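Local coordinates for protein prephenate dehydrogenase (Corynebacterium glutamicum ATCC 13032, PDB 3KTD) that probably catalyses the NAD(P)+-dependent oxidation of prephenate to 4-hydroxyphenylpyruvate on the way to tyrosine, at residues V101-A106 against P189-A194; G96-V101 against V121-M126. All coordinates share one frame; numbering follows the deposited sequence.

Contact 1. Residues V101-A106 against P189-A194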
loop_
_atom_site.group_PDB
_atom_site.type_symbol
_atom_site.label_atom_id
_atom_site.label_comp_id
_atom_site.label_asym_id
_atom_site.label_seq_id
_atom_site.Cartn_x
_atom_site.Cartn_y
_atom_site.Cartn_z
ATOM N N VAL A 101 20.684 -9.965 4.681
ATOM C CA VAL A 101 19.421 -10.666 4.481
ATOM C C VAL A 101 18.273 -10.208 5.383
ATOM O O VAL A 101 18.447 -9.922 6.558
ATOM C CB VAL A 101 19.644 -12.187 4.609
ATOM C CG1 VAL A 101 18.343 -12.955 4.487
ATOM C CG2 VAL A 101 20.644 -12.650 3.541
ATOM N N SER A 102 17.094 -10.162 4.777
ATOM C CA SER A 102 15.811 -9.802 5.399
ATOM C C SER A 102 15.482 -10.514 6.707
ATOM O O SER A 102 14.795 -9.943 7.543
ATOM C CB SER A 102 14.684 -10.057 4.378
ATOM O OG SER A 102 14.953 -11.200 3.555
ATOM N N VAL A 103 15.941 -11.757 6.863
ATOM C CA VAL A 103 15.736 -12.544 8.086
ATOM C C VAL A 103 17.100 -12.756 8.733
ATOM O O VAL A 103 18.090 -12.934 8.033
ATOM C CB VAL A 103 15.084 -13.909 7.782
ATOM C CG1 VAL A 103 14.799 -14.671 9.064
ATOM C CG2 VAL A 103 13.802 -13.711 7.014
ATOM N N LYS A 104 17.147 -12.742 10.063
ATOM C CA LYS A 104 18.419 -12.753 10.801
ATOM C C LYS A 104 18.668 -14.001 11.648
ATOM O O LYS A 104 19.808 -14.462 11.742
ATOM C CB LYS A 104 18.498 -11.502 11.678
ATOM C CG LYS A 104 18.862 -10.253 10.908
ATOM C CD LYS A 104 20.361 -10.150 10.747
ATOM C CE LYS A 104 20.749 -9.776 9.353
ATOM N NZ LYS A 104 20.448 -10.868 8.400
ATOM N N THR A 105 17.631 -14.548 12.273
ATOM C CA THR A 105 17.819 -15.736 13.098
ATOM C C THR A 105 18.358 -16.894 12.265
ATOM O O THR A 105 19.272 -17.603 12.699
ATOM C CB THR A 105 16.525 -16.184 13.800
ATOM O OG1 THR A 105 16.097 -15.166 14.709
ATOM C CG2 THR A 105 16.741 -17.485 14.579
ATOM N N ALA A 106 17.805 -17.081 11.069
ATOM C CA ALA A 106 18.222 -18.192 10.216
ATOM C C ALA A 106 19.717 -18.108 9.870
ATOM O O ALA A 106 20.403 -19.140 9.793
ATOM C CB ALA A 106 17.374 -18.244 8.958
ATOM N N PRO A 189 14.061 -9.842 18.322
ATOM C CA PRO A 189 13.317 -8.598 18.192
ATOM C C PRO A 189 13.220 -8.126 16.744
ATOM O O PRO A 189 12.187 -7.588 16.341
ATOM C CB PRO A 189 14.144 -7.622 19.023
ATOM C CG PRO A 189 14.747 -8.482 20.070
ATOM C CD PRO A 189 15.110 -9.735 19.352
ATOM N N HIS A 190 14.279 -8.337 15.971
ATOM C CA HIS A 190 14.285 -7.962 14.555
ATOM C C HIS A 190 13.327 -8.794 13.706
ATOM O O HIS A 190 12.547 -8.251 12.927
ATOM C CB HIS A 190 15.686 -8.107 13.966
ATOM C CG HIS A 190 15.729 -7.949 12.481
ATOM N ND1 HIS A 190 15.464 -8.992 11.617
ATOM C CD2 HIS A 190 15.998 -6.872 11.706
ATOM C CE1 HIS A 190 15.578 -8.563 10.371
ATOM N NE2 HIS A 190 15.901 -7.282 10.396
ATOM N N ASP A 191 13.424 -10.112 13.820
ATOM C CA ASP A 191 12.567 -10.999 13.035
ATOM C C ASP A 191 11.099 -10.792 13.433
ATOM O O ASP A 191 10.209 -10.883 12.592
ATOM C CB ASP A 191 12.973 -12.466 13.207
ATOM C CG ASP A 191 14.324 -12.798 12.569
ATOM O OD1 ASP A 191 14.905 -11.954 11.846
ATOM O OD2 ASP A 191 14.801 -13.932 12.800
ATOM N N ALA A 192 10.868 -10.515 14.713
ATOM C CA ALA A 192 9.544 -10.194 15.220
ATOM C C ALA A 192 9.029 -8.943 14.512
ATOM O O ALA A 192 7.863 -8.877 14.120
ATOM C CB ALA A 192 9.591 -9.958 16.718
ATOM N N ALA A 193 9.904 -7.956 14.341
ATOM C CA ALA A 193 9.524 -6.721 13.666
ATOM C C ALA A 193 9.291 -6.948 12.175
ATOM O O ALA A 193 8.249 -6.563 11.648
ATOM C CB ALA A 193 10.584 -5.657 13.874
ATOM N N ALA A 194 10.249 -7.577 11.501
ATOM C CA ALA A 194 10.151 -7.799 10.059
ATOM C C ALA A 194 8.953 -8.663 9.712
ATOM O O ALA A 194 8.386 -8.518 8.639
ATOM C CB ALA A 194 11.409 -8.443 9.531
#
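Lys104 lays its CG over one face of the His190 imidazole, 3.9 Å from the ring centroid and 23° off its normal, a CH-pi contact. In the plane of that ring, Ser102 O lies 3.2 Å from His190 CE1. His190 ND1 donates to Asp191 OD1, which also lies in the ring plane and is met on its anti side, a His-carboxylate pair. The syn lone pair of that oxygen takes Lys104 N at 3.0 Å. Asp191 OD2 likewise accepts Thr105 N (2.9 Å) through its syn lone pair, while Thr105 OG1 donates to it at 2.6 Å from above the carboxylate plane. Four donors thus grip one buried carboxylate and fix its rotation. With chi2, chi3 and chi4 all bent, the Lys104 chain turns back after CG, and its NZ reaches Val101 O at 2.9 Å and forms a salt bridge with Asp99. His190 NE2 is probably hydrogen-bonded to His124 ND1, and Leu222 of the second subunit packs on His190. The contact ties the first residues of helix 105-113 and the loop before it to the start of the long helix 187-214, with helix 238-247 touching Ser102 and Val103.

Contact 2. Residues G96-V101 against V121-M126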
loop_
_atom_site.group_PDB
_atom_site.type_symbol
_atom_site.label_atom_id
_atom_site.label_comp_id
_atom_site.label_asym_id
_atom_site.label_seq_id
_atom_site.Cartn_x
_atom_site.Cartn_y
_atom_site.Cartn_z
ATOM N N GLY A 96 36.598 -10.710 9.478
ATOM C CA GLY A 96 35.269 -10.339 9.961
ATOM C C GLY A 96 34.308 -10.275 8.776
ATOM O O GLY A 96 34.749 -10.095 7.635
ATOM N N PHE A 97 33.006 -10.429 9.026
ATOM C CA PHE A 97 32.040 -10.396 7.937
ATOM C C PHE A 97 30.598 -10.133 8.366
ATOM O O PHE A 97 30.200 -10.451 9.481
ATOM C CB PHE A 97 32.102 -11.707 7.144
ATOM C CG PHE A 97 31.682 -12.900 7.927
ATOM C CD1 PHE A 97 32.596 -13.575 8.732
ATOM C CD2 PHE A 97 30.364 -13.352 7.874
ATOM C CE1 PHE A 97 32.205 -14.689 9.471
ATOM C CE2 PHE A 97 29.959 -14.457 8.607
ATOM C CZ PHE A 97 30.882 -15.132 9.408
ATOM N N THR A 98 29.814 -9.575 7.444
ATOM C CA THR A 98 28.416 -9.265 7.691
ATOM C C THR A 98 27.553 -9.681 6.505
ATOM O O THR A 98 28.071 -9.920 5.420
ATOM C CB THR A 98 28.234 -7.770 7.980
ATOM O OG1 THR A 98 26.870 -7.511 8.329
ATOM C CG2 THR A 98 28.641 -6.924 6.785
ATOM N N ASP A 99 26.245 -9.791 6.726
ATOM C CA ASP A 99 25.298 -10.161 5.672
ATOM C C ASP A 99 24.260 -9.055 5.498
ATOM O O ASP A 99 24.280 -8.077 6.228
ATOM C CB ASP A 99 24.595 -11.476 6.004
ATOM C CG ASP A 99 23.482 -11.306 7.021
ATOM O OD1 ASP A 99 23.775 -10.927 8.171
ATOM O OD2 ASP A 99 22.312 -11.568 6.668
ATOM N N VAL A 100 23.343 -9.221 4.552
ATOM C CA VAL A 100 22.326 -8.196 4.278
ATOM C C VAL A 100 20.882 -8.734 4.224
ATOM O O VAL A 100 19.960 -8.023 3.827
ATOM C CB VAL A 100 22.635 -7.519 2.957
ATOM C CG1 VAL A 100 24.042 -6.925 2.997
ATOM C CG2 VAL A 100 22.480 -8.521 1.825
ATOM N N VAL A 101 20.684 -9.965 4.681
ATOM C CA VAL A 101 19.421 -10.666 4.481
ATOM C C VAL A 101 18.273 -10.208 5.383
ATOM O O VAL A 101 18.447 -9.922 6.558
ATOM C CB VAL A 101 19.644 -12.187 4.609
ATOM C CG1 VAL A 101 18.343 -12.955 4.487
ATOM C CG2 VAL A 101 20.644 -12.650 3.541
ATOM N N VAL A 121 28.947 -10.097 12.148
ATOM C CA VAL A 121 28.009 -9.085 12.592
ATOM C C VAL A 121 26.844 -9.032 11.609
ATOM O O VAL A 121 26.999 -8.632 10.460
ATOM C CB VAL A 121 28.645 -7.716 12.730
ATOM C CG1 VAL A 121 27.593 -6.721 13.267
ATOM C CG2 VAL A 121 29.876 -7.802 13.650
ATOM N N GLY A 122 25.674 -9.455 12.068
ATOM C CA GLY A 122 24.492 -9.427 11.235
ATOM C C GLY A 122 24.117 -8.012 10.844
ATOM O O GLY A 122 24.287 -7.067 11.617
ATOM N N SER A 123 23.639 -7.849 9.623
ATOM C CA SER A 123 23.071 -6.582 9.254
ATOM C C SER A 123 21.951 -6.755 8.246
ATOM O O SER A 123 21.866 -7.758 7.557
ATOM C CB SER A 123 24.144 -5.654 8.719
ATOM O OG SER A 123 24.205 -5.715 7.312
ATOM N N HIS A 124 21.086 -5.760 8.184
ATOM C CA HIS A 124 19.943 -5.782 7.285
ATOM C C HIS A 124 19.564 -4.367 6.883
ATOM O O HIS A 124 19.077 -3.627 7.722
ATOM C CB HIS A 124 18.749 -6.466 7.966
ATOM C CG HIS A 124 17.480 -6.413 7.171
ATOM N ND1 HIS A 124 16.234 -6.392 7.759
ATOM C CD2 HIS A 124 17.267 -6.362 5.833
ATOM C CE1 HIS A 124 15.308 -6.344 6.818
ATOM N NE2 HIS A 124 15.909 -6.319 5.641
ATOM N N PRO A 125 19.820 -3.978 5.619
ATOM C CA PRO A 125 19.320 -2.689 5.118
ATOM C C PRO A 125 17.850 -2.774 4.733
ATOM O O PRO A 125 17.423 -3.777 4.158
ATOM C CB PRO A 125 20.165 -2.449 3.864
ATOM C CG PRO A 125 20.596 -3.792 3.429
ATOM C CD PRO A 125 20.788 -4.580 4.685
HETATM N N MSE A 126 17.072 -1.739 5.036
HETATM C CA MSE A 126 15.668 -1.717 4.631
HETATM C C MSE A 126 15.573 -1.235 3.178
HETATM O O MSE A 126 14.688 -0.449 2.834
HETATM C CB MSE A 126 14.829 -0.810 5.536
HETATM C CG MSE A 126 14.895 -1.115 7.016
HETATM SE SE MSE A 126 14.633 -2.970 7.518
HETATM C CE MSE A 126 12.924 -3.326 6.603
#
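In the beta-alpha-beta unit made by strand 97-99, helix 105-113 and strand 120-125 of the Rossmann-type nucleotide-binding domain, Phe97 and Val121 join the two parallel neighbours by a backbone bond. Val121 N donates to Phe97 O at 3.0 Å and 165°, a fairly straight bond. From there side chains do much of the joining. Thr98 OG1, anti to its own backbone N (chi1 -175°), points at Val121 O, but the model sets the two too close for the bond to be more than doubtful. Ser123 OG reaches the other way and donates to Asp99 O at 2.6 Å, nearly along the C=O axis. Asp99 OD2, besides its bridge to Lys104, reaches forward to Val101 N at 3.0 Å, closing an Asx turn in which the N-H comes from above the carboxylate plane. OD1 of the same residue accepts a weak bond from Ser123 N at 3.4 Å and a bond from Tyr120 OH. Further on, Val100 CA sits 3.3 Å from Ser123 O in a CA-H...O contact, Val100 CB packs 3.9 Å from Pro125 CD, and His124 sets its CB and CG against Val101 O. The segments 97-99 and 123-125 run 43° apart, with axes approaching to 6.6 Å. The chemistry implies that side chains supplement the backbone pairing: Ser123 OG satisfies the buried carbonyl of Asp99, and Asp99 OD2, by holding Val101 N, shapes the turn after strand 97-99.

In the fold
Both contacts are buried, their centres about 11 Å apart, and they share Val101, in the loop that leads from strand 97-99 into helix 105-113. Contact 2 lies within the Rossmann sheet and joins adjacent parallel strands by mixed backbone and side-chain bonds. Contact 1 joins that domain to helix 187-214, close to the second subunit, through a carboxylate, an imidazole and the N-terminal end of helix 105-113. Two polar links run between them: the salt bridge from Lys104 NZ to Asp99 OD2 (2.6 Å) and a probable hydrogen bond between His190 NE2 and His124 ND1 (2.8 Å). The histidine pair reaches helix 187-214; the salt bridge ties strand 97-99 to the loop after it.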